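Local structure of sesquisabinene B synthase 2 (Santalum album, 6A2A) at residues 150-155 with 177-182; 158-163 with 201-206; 186-191 with 209-214; 460-465 with 495-500. The protein probably catalyses the magnesium- or manganese-dependent cyclisation of farnesyl diphosphate to the sesquiterpene sesquisabinene B in sandalwood. All coordinates share one frame; numbering follows the deposited sequence.

Interaction 1 of 4, residues 150-155 with 177-182; sequences DGFKNQ and EDILDE
The ring of Phe152 meets the first turn of helix 178-192 with its edge. Ile179 O lies close to the ring plane, 3.8 Å from Phe152 CE2, and Glu182 CB arrives at the same edge 3.9 Å from that ring carbon. Next to them, Phe152 CZ touches the gamma methyl Ile179 CG2 at 4.0 Å, the two side chains crossing at about a right angle. With CG placed anti to its own carbonyl carbon (chi1 -87°), the phenyl group extends across to the helix although its CB does not head straight there. Behind this first shell, the ring of Phe186 meets Phe152 with planes about 25° apart, and Lys147 both touches Phe152 and forms a salt bridge with Glu182 OE1. Strands 147-148 and 151-152 make a small antiparallel hairpin, with Gly151 at backbone angles that a side chain would strain. A serine in place of Phe152 would probably open a gap against Ile179 and Glu182 and remove the ring partner of Phe186. Because an aromatic rim is weakly electropositive, its approach to a helix carbonyl is likely to be mildly attractive, in a contact without hydrogen bonds that otherwise rests on apolar packing.

Interaction 2 of 4, residues 158-163 with 201-206; sequences EDVKGL and PSLAKK
Just ahead of the point where Val160 meets Leu203, Asp159 caps helix 160-170. Its OD1 accepts from Gly162 N at 3.1 Å, the donor standing 57° out of the carboxylate plane, while Asp159 O takes Leu163 N at 3.1 Å in the first helical bond. Val160 comes next and makes the apolar touch: its CG1, lying anti to the backbone N (chi1 177°), reaches CD2 of Leu203 at 4.0 Å, the two branched chains meeting at a slant. The same methyl, Leu203 CD2, also rests 4.0 Å from Lys161 N, so one leucine methyl touches both a side chain and the backbone of the first turn. This is helix-to-helix packing in the all-helical N-terminal domain of a plant terpene synthase, at the protein surface and away from the metal site. Lys161 runs out extended until its final bond turns, and its NZ gives a hydrogen bond of 3.1 Å to a water that also accepts from Lys206 NZ at 3.0 Å. The water thus bridges Lys161 NZ and Lys206 NZ, like charges 5.3 Å apart, and the salt bridge from Lys206 to Glu234 probably eases their repulsion. A CB at Gly162 would run into Asp159 OD2 as the cap now stands. Leu163 turns to another neighbour, packing on Phe186, Lys190 and Leu191 of helix 178-192.

Interaction 3 of 4, residues 186-191 with 209-214; sequences FATSKL and HALDLP
Leu211 reaches across to Thr188 and Leu191, which follow each other by about one turn on helix 178-192, and its two methyls share the work. CD1 of Leu211 lies 4.0 Å from the carbonyl carbon of Leu191, over the backbone. Its other branch, CD2, touches Leu191 CB at 4.1 Å and Thr188 CG2 at 4.2 Å. The chain gets there because CG stands anti to its own carbonyl carbon (chi1 -74°), carrying the fork toward the facing helix although CB starts off to the side. On Thr188 the rotamer sorts polar from apolar: at chi1 -55° the hydroxyl bonds to the backbone oxygen of Arg184 one turn back, while CG2, anti to the backbone N, is presented to Leu211. Of the Leu191 side chain, CB is what meets Leu211, and the CD2 methyl packs on Leu163 instead. Helix 160-170 flanks both partners: Tyr167 touches Thr188 and hydrogen-bonds through OH to Ala210 O, and Leu164 packs on Ala210. The contact thereby joins helix 178-192 to the C-terminal end of helix 201-212, with Leu211 also resting on Glu195 in the connecting loop.

Interaction 4 of 4, residues 460-465 with 495-500; sequences NDLGTS and HIEGLV
The NSE/DTE metal-binding motif of class I terpene synthases begins at Asn460, and two residues further on Leu462 packs it against helix 489-510. Asn460 is a magnesium ligand in this protein, although no ion is bound to this chain; Thr464 occupies the hydroxyl position of the motif. Leu462 carries the whole contact, spreading its branches between residues one turn apart. CD2 of Leu462 lies 3.7 Å from Ile496 CG2, the two chains meeting at an angle, and 4.2 Å from Glu497 CG. On the other branch, Leu462 CD1 meets Val500 CG2 at 3.8 Å as these side chains slide past each other in opposite directions. The conformation of Ile496 divides its branches: with CG2 anti to the backbone N, that methyl takes the leucine while the longer arm leads away. An alanine in place of Leu462 would probably leave Ile496 CG2 and Val500 CG2 without their partner and open a gap between the motif and helix 489-510. A polar tie accompanies the packing: Leu462 O accepts a hydrogen bond from Arg493 of the same helix, 489-510. Between the ligand and the leucine, Asp461 is held by a salt bridge to Arg457 and by hydrogen bonds to Ser477 and Tyr409, which fix its carboxylate. Just past the leucine, Thr464 OG1 donates to Asp461 O at 2.9 Å, with a C=O...donor angle of 159° and the donor tilted 19° from the carbonyl plane.

Followed from the N terminus, three contacts overlap like links of a chain. Interaction 1 closes the loop from the hairpin strand 151-152 to the start of helix 178-192, and interaction 2 opens within it at 158-163, so the two cross. Interaction 3 begins after interaction 1 has closed but before interaction 2 reaches 201-206, and therefore crosses interaction 2. In the N-terminal domain, interactions 2 and 3 join helix 201-212 to helices 160-170 and 178-192, Leu163 joins those two to each other, and interaction 3 touches both its predecessors. Interaction 4, much later, closes the stretch between helices 447-462 and 489-510 of the metal-binding domain, its centre about 17 Å from that of interaction 3.

Interaction 1 of 4, residues 150-155 with 177-182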
loop_
_atom_site.group_PDB
_atom_site.type_symbol
_atom_site.label_atom_id
_atom_site.label_comp_id
_atom_site.label_asym_id
_atom_site.label_seq_id
_atom_site.Cartn_x
_atom_site.Cartn_y
_atom_site.Cartn_z
ATOM N N ASP A 150 63.257 10.103 -3.511
ATOM C CA ASP A 150 62.752 8.766 -3.644
ATOM C C ASP A 150 61.248 8.540 -3.354
ATOM O O ASP A 150 60.782 7.450 -3.484
ATOM C CB ASP A 150 63.570 7.839 -2.786
ATOM C CG ASP A 150 64.988 7.733 -3.256
ATOM O OD1 ASP A 150 65.274 8.139 -4.380
ATOM O OD2 ASP A 150 65.802 7.216 -2.500
ATOM N N GLY A 151 60.526 9.578 -2.981
ATOM C CA GLY A 151 59.099 9.445 -2.669
ATOM C C GLY A 151 58.763 10.045 -1.317
ATOM O O GLY A 151 59.440 10.954 -0.819
ATOM N N PHE A 152 57.672 9.573 -0.716
ATOM C CA PHE A 152 57.239 10.180 0.507
ATOM C C PHE A 152 58.319 9.889 1.568
ATOM O O PHE A 152 58.948 8.886 1.507
ATOM C CB PHE A 152 55.866 9.632 0.920
ATOM C CG PHE A 152 54.739 10.396 0.289
ATOM C CD1 PHE A 152 54.264 11.555 0.867
ATOM C CD2 PHE A 152 54.209 9.991 -0.924
ATOM C CE1 PHE A 152 53.289 12.312 0.256
ATOM C CE2 PHE A 152 53.240 10.760 -1.534
ATOM C CZ PHE A 152 52.778 11.896 -0.955
ATOM N N LYS A 153 58.484 10.794 2.470
ATOM C CA LYS A 153 59.594 10.717 3.469
ATOM C C LYS A 153 59.269 9.686 4.556
ATOM O O LYS A 153 58.212 9.802 5.206
ATOM C CB LYS A 153 59.764 12.088 4.092
ATOM C CG LYS A 153 60.384 13.122 3.175
ATOM C CD LYS A 153 60.321 14.479 3.809
ATOM C CE LYS A 153 60.946 15.536 2.931
ATOM N NZ LYS A 153 60.723 16.879 3.498
ATOM N N ASN A 154 60.173 8.742 4.736
ATOM C CA ASN A 154 59.927 7.591 5.589
ATOM C C ASN A 154 59.645 8.044 7.025
ATOM O O ASN A 154 58.900 7.377 7.780
ATOM C CB ASN A 154 61.054 6.571 5.551
ATOM C CG ASN A 154 60.516 5.171 5.759
ATOM O OD1 ASN A 154 59.580 4.765 5.069
ATOM N ND2 ASN A 154 61.036 4.462 6.752
ATOM N N GLN A 155 60.121 9.219 7.390
ATOM C CA GLN A 155 59.954 9.679 8.745
ATOM C C GLN A 155 58.500 10.014 9.069
ATOM O O GLN A 155 58.123 10.129 10.264
ATOM C CB GLN A 155 60.805 10.919 8.964
ATOM C CG GLN A 155 61.064 11.227 10.417
ATOM C CD GLN A 155 62.272 12.125 10.546
ATOM O OE1 GLN A 155 63.152 11.887 11.373
ATOM N NE2 GLN A 155 62.338 13.155 9.710
ATOM N N GLU A 177 46.804 12.353 -11.460
ATOM C CA GLU A 177 47.354 12.986 -10.253
ATOM C C GLU A 177 48.193 11.946 -9.502
ATOM O O GLU A 177 47.787 11.333 -8.467
ATOM C CB GLU A 177 46.256 13.633 -9.425
ATOM C CG GLU A 177 45.558 14.794 -10.087
ATOM C CD GLU A 177 44.510 15.461 -9.264
ATOM O OE1 GLU A 177 43.776 14.740 -8.524
ATOM O OE2 GLU A 177 44.388 16.724 -9.329
ATOM N N ASP A 178 49.404 11.778 -10.018
ATOM C CA ASP A 178 50.322 10.738 -9.663
ATOM C C ASP A 178 50.766 10.811 -8.163
ATOM O O ASP A 178 51.092 9.776 -7.572
ATOM C CB ASP A 178 51.582 10.840 -10.566
ATOM C CG ASP A 178 52.155 12.310 -10.647
ATOM O OD1 ASP A 178 51.400 13.287 -10.968
ATOM O OD2 ASP A 178 53.364 12.510 -10.393
ATOM N N ILE A 179 50.756 12.001 -7.610
ATOM C CA ILE A 179 51.252 12.180 -6.224
ATOM C C ILE A 179 50.208 11.608 -5.267
ATOM O O ILE A 179 50.564 11.016 -4.241
ATOM C CB ILE A 179 51.601 13.630 -5.889
ATOM C CG1 ILE A 179 52.716 14.140 -6.803
ATOM C CG2 ILE A 179 52.035 13.739 -4.433
ATOM C CD1 ILE A 179 52.815 15.617 -6.779
ATOM N N LEU A 180 48.943 11.660 -5.684
ATOM C CA LEU A 180 47.911 11.089 -4.816
ATOM C C LEU A 180 47.924 9.563 -4.897
ATOM O O LEU A 180 47.632 8.924 -3.874
ATOM C CB LEU A 180 46.558 11.690 -5.158
ATOM C CG LEU A 180 46.550 13.213 -5.216
ATOM C CD1 LEU A 180 45.216 13.777 -5.631
ATOM C CD2 LEU A 180 46.929 13.763 -3.850
ATOM N N ASP A 181 48.266 8.977 -6.048
ATOM C CA ASP A 181 48.451 7.538 -6.124
ATOM C C ASP A 181 49.628 7.076 -5.255
ATOM O O ASP A 181 49.592 6.032 -4.610
ATOM C CB ASP A 181 48.810 7.091 -7.522
ATOM C CG ASP A 181 47.660 7.282 -8.497
ATOM O OD1 ASP A 181 46.550 6.856 -8.149
ATOM O OD2 ASP A 181 47.875 7.878 -9.586
ATOM N N GLU A 182 50.700 7.866 -5.291
ATOM C CA GLU A 182 51.884 7.563 -4.457
ATOM C C GLU A 182 51.485 7.663 -2.961
ATOM O O GLU A 182 51.973 6.841 -2.129
ATOM C CB GLU A 182 53.002 8.573 -4.720
ATOM C CG GLU A 182 53.829 8.314 -5.978
ATOM C CD GLU A 182 54.601 9.514 -6.559
ATOM O OE1 GLU A 182 54.616 10.610 -5.950
ATOM O OE2 GLU A 182 55.148 9.360 -7.670
#

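Interaction 2 of 4, residues 158-163 with 201-206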
loop_
_atom_site.group_PDB
_atom_site.type_symbol
_atom_site.label_atom_id
_atom_site.label_comp_id
_atom_site.label_asym_id
_atom_site.label_seq_id
_atom_site.Cartn_x
_atom_site.Cartn_y
_atom_site.Cartn_z
ATOM N N GLU A 158 56.161 8.294 11.764
ATOM C CA GLU A 158 56.214 8.566 13.208
ATOM C C GLU A 158 54.960 9.323 13.648
ATOM O O GLU A 158 54.817 9.614 14.838
ATOM C CB GLU A 158 57.495 9.338 13.543
ATOM C CG GLU A 158 58.764 8.561 13.203
ATOM C CD GLU A 158 60.100 9.217 13.538
ATOM O OE1 GLU A 158 61.124 8.498 13.501
ATOM O OE2 GLU A 158 60.123 10.438 13.824
ATOM N N ASP A 159 54.052 9.656 12.716
ATOM C CA ASP A 159 52.848 10.428 12.983
ATOM C C ASP A 159 51.623 9.698 12.380
ATOM O O ASP A 159 51.235 9.981 11.231
ATOM C CB ASP A 159 52.990 11.804 12.351
ATOM C CG ASP A 159 51.702 12.603 12.317
ATOM O OD1 ASP A 159 50.794 12.338 13.155
ATOM O OD2 ASP A 159 51.593 13.511 11.433
ATOM N N VAL A 160 51.003 8.794 13.131
ATOM C CA VAL A 160 49.893 7.955 12.550
ATOM C C VAL A 160 48.685 8.795 12.154
ATOM O O VAL A 160 48.016 8.458 11.094
ATOM C CB VAL A 160 49.497 6.797 13.485
ATOM C CG1 VAL A 160 48.324 5.992 12.933
ATOM C CG2 VAL A 160 50.674 5.878 13.736
ATOM N N LYS A 161 48.301 9.818 12.919
ATOM C CA LYS A 161 47.167 10.629 12.586
ATOM C C LYS A 161 47.399 11.243 11.204
ATOM O O LYS A 161 46.478 11.285 10.358
ATOM C CB LYS A 161 46.975 11.713 13.646
ATOM C CG LYS A 161 45.832 12.682 13.461
ATOM C CD LYS A 161 45.925 13.840 14.419
ATOM C CE LYS A 161 44.765 14.795 14.310
ATOM N NZ LYS A 161 43.482 14.101 14.574
ATOM N N GLY A 162 48.609 11.726 10.982
ATOM C CA GLY A 162 49.048 12.277 9.657
ATOM C C GLY A 162 48.887 11.272 8.521
ATOM O O GLY A 162 48.297 11.593 7.461
ATOM N N LEU A 163 49.401 10.081 8.718
ATOM C CA LEU A 163 49.316 9.038 7.738
ATOM C C LEU A 163 47.850 8.753 7.416
ATOM O O LEU A 163 47.540 8.569 6.251
ATOM C CB LEU A 163 49.977 7.741 8.189
ATOM C CG LEU A 163 51.499 7.720 8.274
ATOM C CD1 LEU A 163 51.941 6.380 8.828
ATOM C CD2 LEU A 163 52.151 7.962 6.916
ATOM N N PRO A 201 43.452 3.396 21.542
ATOM C CA PRO A 201 42.247 2.728 21.130
ATOM C C PRO A 201 41.526 3.458 19.992
ATOM O O PRO A 201 41.120 2.772 19.049
ATOM C CB PRO A 201 41.349 2.696 22.376
ATOM C CG PRO A 201 42.328 2.758 23.499
ATOM C CD PRO A 201 43.388 3.701 22.995
ATOM N N SER A 202 41.331 4.774 20.071
ATOM C CA SER A 202 40.428 5.375 19.047
ATOM C C SER A 202 41.147 5.427 17.693
ATOM O O SER A 202 40.538 5.144 16.633
ATOM C CB SER A 202 39.848 6.694 19.460
ATOM O OG SER A 202 40.761 7.760 19.357
ATOM N N LEU A 203 42.435 5.746 17.696
ATOM C CA LEU A 203 43.172 5.742 16.470
ATOM C C LEU A 203 43.278 4.317 15.932
ATOM O O LEU A 203 43.169 4.109 14.685
ATOM C CB LEU A 203 44.534 6.413 16.702
ATOM C CG LEU A 203 45.245 6.991 15.479
ATOM C CD1 LEU A 203 44.309 7.755 14.548
ATOM C CD2 LEU A 203 46.406 7.872 15.914
ATOM N N ALA A 204 43.506 3.316 16.778
ATOM C CA ALA A 204 43.563 1.910 16.327
ATOM C C ALA A 204 42.294 1.519 15.566
ATOM O O ALA A 204 42.360 0.814 14.533
ATOM C CB ALA A 204 43.719 0.940 17.478
ATOM N N LYS A 205 41.173 1.910 16.135
ATOM C CA LYS A 205 39.877 1.587 15.555
ATOM C C LYS A 205 39.756 2.275 14.199
ATOM O O LYS A 205 39.363 1.639 13.199
ATOM C CB LYS A 205 38.707 2.072 16.399
ATOM C CG LYS A 205 38.394 1.308 17.672
ATOM C CD LYS A 205 37.048 1.740 18.298
ATOM C CE LYS A 205 35.894 1.558 17.325
ATOM N NZ LYS A 205 34.559 1.895 17.897
ATOM N N LYS A 206 40.030 3.554 14.180
ATOM C CA LYS A 206 39.857 4.352 12.952
ATOM C C LYS A 206 40.780 3.851 11.853
ATOM O O LYS A 206 40.359 3.843 10.664
ATOM C CB LYS A 206 40.137 5.836 13.174
ATOM C CG LYS A 206 39.026 6.524 13.935
ATOM C CD LYS A 206 38.912 7.987 13.650
ATOM C CE LYS A 206 40.074 8.772 14.178
ATOM N NZ LYS A 206 39.865 10.229 13.991
HETATM O O HOH W 1 42.484 11.549 13.197
#

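Interaction 3 of 4, residues 186-191 with 209-214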
loop_
_atom_site.group_PDB
_atom_site.type_symbol
_atom_site.label_atom_id
_atom_site.label_comp_id
_atom_site.label_asym_id
_atom_site.label_seq_id
_atom_site.Cartn_x
_atom_site.Cartn_y
_atom_site.Cartn_z
ATOM N N PHE A 186 51.787 4.683 -0.249
ATOM C CA PHE A 186 52.697 4.904 0.883
ATOM C C PHE A 186 51.902 4.787 2.193
ATOM O O PHE A 186 52.304 4.001 3.032
ATOM C CB PHE A 186 53.341 6.279 0.781
ATOM C CG PHE A 186 54.166 6.668 1.974
ATOM C CD1 PHE A 186 55.448 6.164 2.125
ATOM C CD2 PHE A 186 53.669 7.560 2.889
ATOM C CE1 PHE A 186 56.216 6.553 3.213
ATOM C CE2 PHE A 186 54.448 7.964 3.956
ATOM C CZ PHE A 186 55.717 7.453 4.104
ATOM N N ALA A 187 50.809 5.517 2.292
ATOM C CA ALA A 187 49.992 5.564 3.540
ATOM C C ALA A 187 49.397 4.191 3.839
ATOM O O ALA A 187 49.415 3.755 5.042
ATOM C CB ALA A 187 48.917 6.588 3.476
ATOM N N THR A 188 48.910 3.475 2.806
ATOM C CA THR A 188 48.381 2.130 2.984
ATOM C C THR A 188 49.448 1.217 3.581
ATOM O O THR A 188 49.202 0.464 4.535
ATOM C CB THR A 188 47.810 1.517 1.685
ATOM O OG1 THR A 188 46.821 2.386 1.138
ATOM C CG2 THR A 188 47.182 0.159 1.921
ATOM N N SER A 189 50.640 1.228 2.982
ATOM C CA SER A 189 51.708 0.344 3.383
ATOM C C SER A 189 52.121 0.646 4.827
ATOM O O SER A 189 52.264 -0.261 5.653
ATOM C CB SER A 189 52.911 0.471 2.442
ATOM O OG SER A 189 53.995 -0.296 2.975
ATOM N N LYS A 190 52.350 1.907 5.106
ATOM C CA LYS A 190 52.786 2.334 6.473
ATOM C C LYS A 190 51.707 2.022 7.505
ATOM O O LYS A 190 52.032 1.507 8.617
ATOM C CB LYS A 190 53.095 3.831 6.534
ATOM C CG LYS A 190 54.332 4.268 5.777
ATOM C CD LYS A 190 55.451 3.289 5.896
ATOM C CE LYS A 190 56.730 3.723 5.244
ATOM N NZ LYS A 190 57.713 2.612 5.274
ATOM N N LEU A 191 50.443 2.282 7.182
ATOM C CA LEU A 191 49.374 1.970 8.174
ATOM C C LEU A 191 49.259 0.456 8.346
ATOM O O LEU A 191 49.066 -0.034 9.501
ATOM C CB LEU A 191 48.033 2.586 7.752
ATOM C CG LEU A 191 47.957 4.106 7.746
ATOM C CD1 LEU A 191 46.676 4.556 7.058
ATOM C CD2 LEU A 191 48.036 4.708 9.150
ATOM N N HIS A 209 39.453 0.466 10.437
ATOM C CA HIS A 209 38.223 0.773 9.744
ATOM C C HIS A 209 38.562 1.360 8.384
ATOM O O HIS A 209 37.987 0.956 7.357
ATOM C CB HIS A 209 37.400 1.723 10.570
ATOM C CG HIS A 209 35.998 1.962 10.122
ATOM N ND1 HIS A 209 35.008 1.035 10.340
ATOM C CD2 HIS A 209 35.383 3.063 9.653
ATOM C CE1 HIS A 209 33.833 1.553 10.023
ATOM N NE2 HIS A 209 34.024 2.797 9.597
ATOM N N ALA A 210 39.520 2.270 8.364
ATOM C CA ALA A 210 39.954 2.917 7.128
ATOM C C ALA A 210 40.617 1.961 6.153
ATOM O O ALA A 210 40.391 2.062 4.930
ATOM C CB ALA A 210 40.900 4.039 7.425
ATOM N N LEU A 211 41.469 1.066 6.626
ATOM C CA LEU A 211 42.139 0.110 5.774
ATOM C C LEU A 211 41.125 -0.859 5.133
ATOM O O LEU A 211 41.326 -1.321 4.004
ATOM C CB LEU A 211 43.204 -0.623 6.581
ATOM C CG LEU A 211 44.445 0.216 6.888
ATOM C CD1 LEU A 211 45.367 -0.536 7.830
ATOM C CD2 LEU A 211 45.204 0.562 5.603
ATOM N N ASP A 212 40.065 -1.180 5.851
ATOM C CA ASP A 212 38.951 -1.952 5.261
ATOM C C ASP A 212 38.288 -1.186 4.140
ATOM O O ASP A 212 38.142 -1.736 3.030
ATOM C CB ASP A 212 37.909 -2.337 6.311
ATOM C CG ASP A 212 38.366 -3.460 7.226
ATOM O OD1 ASP A 212 39.386 -4.109 7.005
ATOM O OD2 ASP A 212 37.660 -3.639 8.213
ATOM N N LEU A 213 37.853 0.054 4.396
ATOM C CA LEU A 213 37.277 0.953 3.362
ATOM C C LEU A 213 37.595 2.395 3.740
ATOM O O LEU A 213 37.309 2.813 4.869
ATOM C CB LEU A 213 35.757 0.815 3.248
ATOM C CG LEU A 213 35.223 -0.430 2.542
ATOM C CD1 LEU A 213 33.717 -0.496 2.699
ATOM C CD2 LEU A 213 35.611 -0.480 1.081
ATOM N N PRO A 214 38.134 3.184 2.806
ATOM C CA PRO A 214 38.277 4.604 3.093
ATOM C C PRO A 214 36.942 5.311 3.331
ATOM O O PRO A 214 35.890 4.861 2.853
ATOM C CB PRO A 214 39.016 5.188 1.883
ATOM C CG PRO A 214 38.817 4.168 0.814
ATOM C CD PRO A 214 38.610 2.822 1.470
#

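Interaction 4 of 4, residues 460-465 with 495-500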
loop_
_atom_site.group_PDB
_atom_site.type_symbol
_atom_site.label_atom_id
_atom_site.label_comp_id
_atom_site.label_asym_id
_atom_site.label_seq_id
_atom_site.Cartn_x
_atom_site.Cartn_y
_atom_site.Cartn_z
ATOM N N ASN A 460 30.740 -5.610 -6.860
ATOM C CA ASN A 460 30.003 -6.816 -6.565
ATOM C C ASN A 460 30.839 -8.040 -6.949
ATOM O O ASN A 460 30.973 -8.928 -6.187
ATOM C CB ASN A 460 28.671 -6.829 -7.288
ATOM C CG ASN A 460 27.773 -7.976 -6.881
ATOM O OD1 ASN A 460 28.079 -9.088 -7.059
ATOM N ND2 ASN A 460 26.632 -7.654 -6.386
ATOM N N ASP A 461 31.424 -8.035 -8.140
ATOM C CA ASP A 461 32.219 -9.161 -8.594
ATOM C C ASP A 461 33.458 -9.437 -7.715
ATOM O O ASP A 461 33.860 -10.535 -7.557
ATOM C CB ASP A 461 32.633 -9.006 -10.057
ATOM C CG ASP A 461 31.472 -9.164 -11.047
ATOM O OD1 ASP A 461 30.336 -9.273 -10.645
ATOM O OD2 ASP A 461 31.748 -9.149 -12.227
ATOM N N LEU A 462 34.046 -8.390 -7.191
ATOM C CA LEU A 462 35.209 -8.502 -6.339
ATOM C C LEU A 462 34.841 -9.068 -5.004
ATOM O O LEU A 462 35.645 -9.572 -4.316
ATOM C CB LEU A 462 35.889 -7.154 -6.134
ATOM C CG LEU A 462 36.718 -6.618 -7.279
ATOM C CD1 LEU A 462 37.033 -5.180 -7.059
ATOM C CD2 LEU A 462 37.998 -7.381 -7.448
ATOM N N GLY A 463 33.587 -9.006 -4.656
ATOM C CA GLY A 463 33.148 -9.515 -3.383
ATOM C C GLY A 463 32.995 -11.021 -3.259
ATOM O O GLY A 463 32.771 -11.533 -2.198
ATOM N N THR A 464 33.129 -11.666 -4.392
ATOM C CA THR A 464 32.988 -13.085 -4.498
ATOM C C THR A 464 34.203 -13.782 -3.975
ATOM O O THR A 464 35.293 -13.646 -4.483
ATOM C CB THR A 464 32.699 -13.530 -5.945
ATOM O OG1 THR A 464 33.857 -13.334 -6.754
ATOM C CG2 THR A 464 31.593 -12.729 -6.499
ATOM N N SER A 465 33.954 -14.544 -2.932
ATOM C CA SER A 465 34.957 -15.307 -2.283
ATOM C C SER A 465 35.326 -16.432 -3.193
ATOM O O SER A 465 34.430 -17.103 -3.686
ATOM C CB SER A 465 34.348 -15.961 -1.051
ATOM O OG SER A 465 33.464 -17.002 -1.418
ATOM N N HIS A 495 44.230 -6.186 -11.163
ATOM C CA HIS A 495 43.766 -5.405 -12.315
ATOM C C HIS A 495 42.344 -4.833 -12.051
ATOM O O HIS A 495 42.087 -3.655 -12.247
ATOM C CB HIS A 495 43.774 -6.269 -13.579
ATOM C CG HIS A 495 43.403 -5.477 -14.782
ATOM N ND1 HIS A 495 44.291 -4.613 -15.384
ATOM C CD2 HIS A 495 42.234 -5.348 -15.443
ATOM C CE1 HIS A 495 43.695 -3.987 -16.377
ATOM N NE2 HIS A 495 42.438 -4.447 -16.465
ATOM N N ILE A 496 41.470 -5.659 -11.524
ATOM C CA ILE A 496 40.056 -5.217 -11.327
ATOM C C ILE A 496 39.989 -4.144 -10.236
ATOM O O ILE A 496 39.318 -3.096 -10.377
ATOM C CB ILE A 496 39.136 -6.422 -11.072
ATOM C CG1 ILE A 496 39.157 -7.484 -12.188
ATOM C CG2 ILE A 496 37.736 -5.884 -10.830
ATOM C CD1 ILE A 496 38.952 -6.959 -13.594
ATOM N N GLU A 497 40.820 -4.314 -9.203
ATOM C CA GLU A 497 40.928 -3.352 -8.151
ATOM C C GLU A 497 41.429 -2.012 -8.701
ATOM O O GLU A 497 41.004 -0.941 -8.222
ATOM C CB GLU A 497 41.821 -3.886 -7.004
ATOM C CG GLU A 497 41.127 -4.910 -6.121
ATOM C CD GLU A 497 42.028 -5.583 -5.075
ATOM O OE1 GLU A 497 43.247 -5.334 -5.103
ATOM O OE2 GLU A 497 41.512 -6.406 -4.261
ATOM N N GLY A 498 42.322 -2.035 -9.699
ATOM C CA GLY A 498 42.774 -0.868 -10.312
ATOM C C GLY A 498 41.695 -0.170 -11.107
ATOM O O GLY A 498 41.663 1.070 -11.212
ATOM N N LEU A 499 40.795 -0.956 -11.687
ATOM C CA LEU A 499 39.712 -0.344 -12.402
ATOM C C LEU A 499 38.782 0.388 -11.450
ATOM O O LEU A 499 38.200 1.419 -11.844
ATOM C CB LEU A 499 38.950 -1.417 -13.176
ATOM C CG LEU A 499 39.689 -2.010 -14.364
ATOM C CD1 LEU A 499 38.796 -3.017 -15.086
ATOM C CD2 LEU A 499 40.169 -0.927 -15.322
ATOM N N VAL A 500 38.574 -0.157 -10.257
ATOM C CA VAL A 500 37.737 0.519 -9.285
ATOM C C VAL A 500 38.339 1.886 -8.986
ATOM O O VAL A 500 37.629 2.878 -8.896
ATOM C CB VAL A 500 37.600 -0.320 -8.025
ATOM C CG1 VAL A 500 37.054 0.468 -6.862
ATOM C CG2 VAL A 500 36.802 -1.577 -8.325
#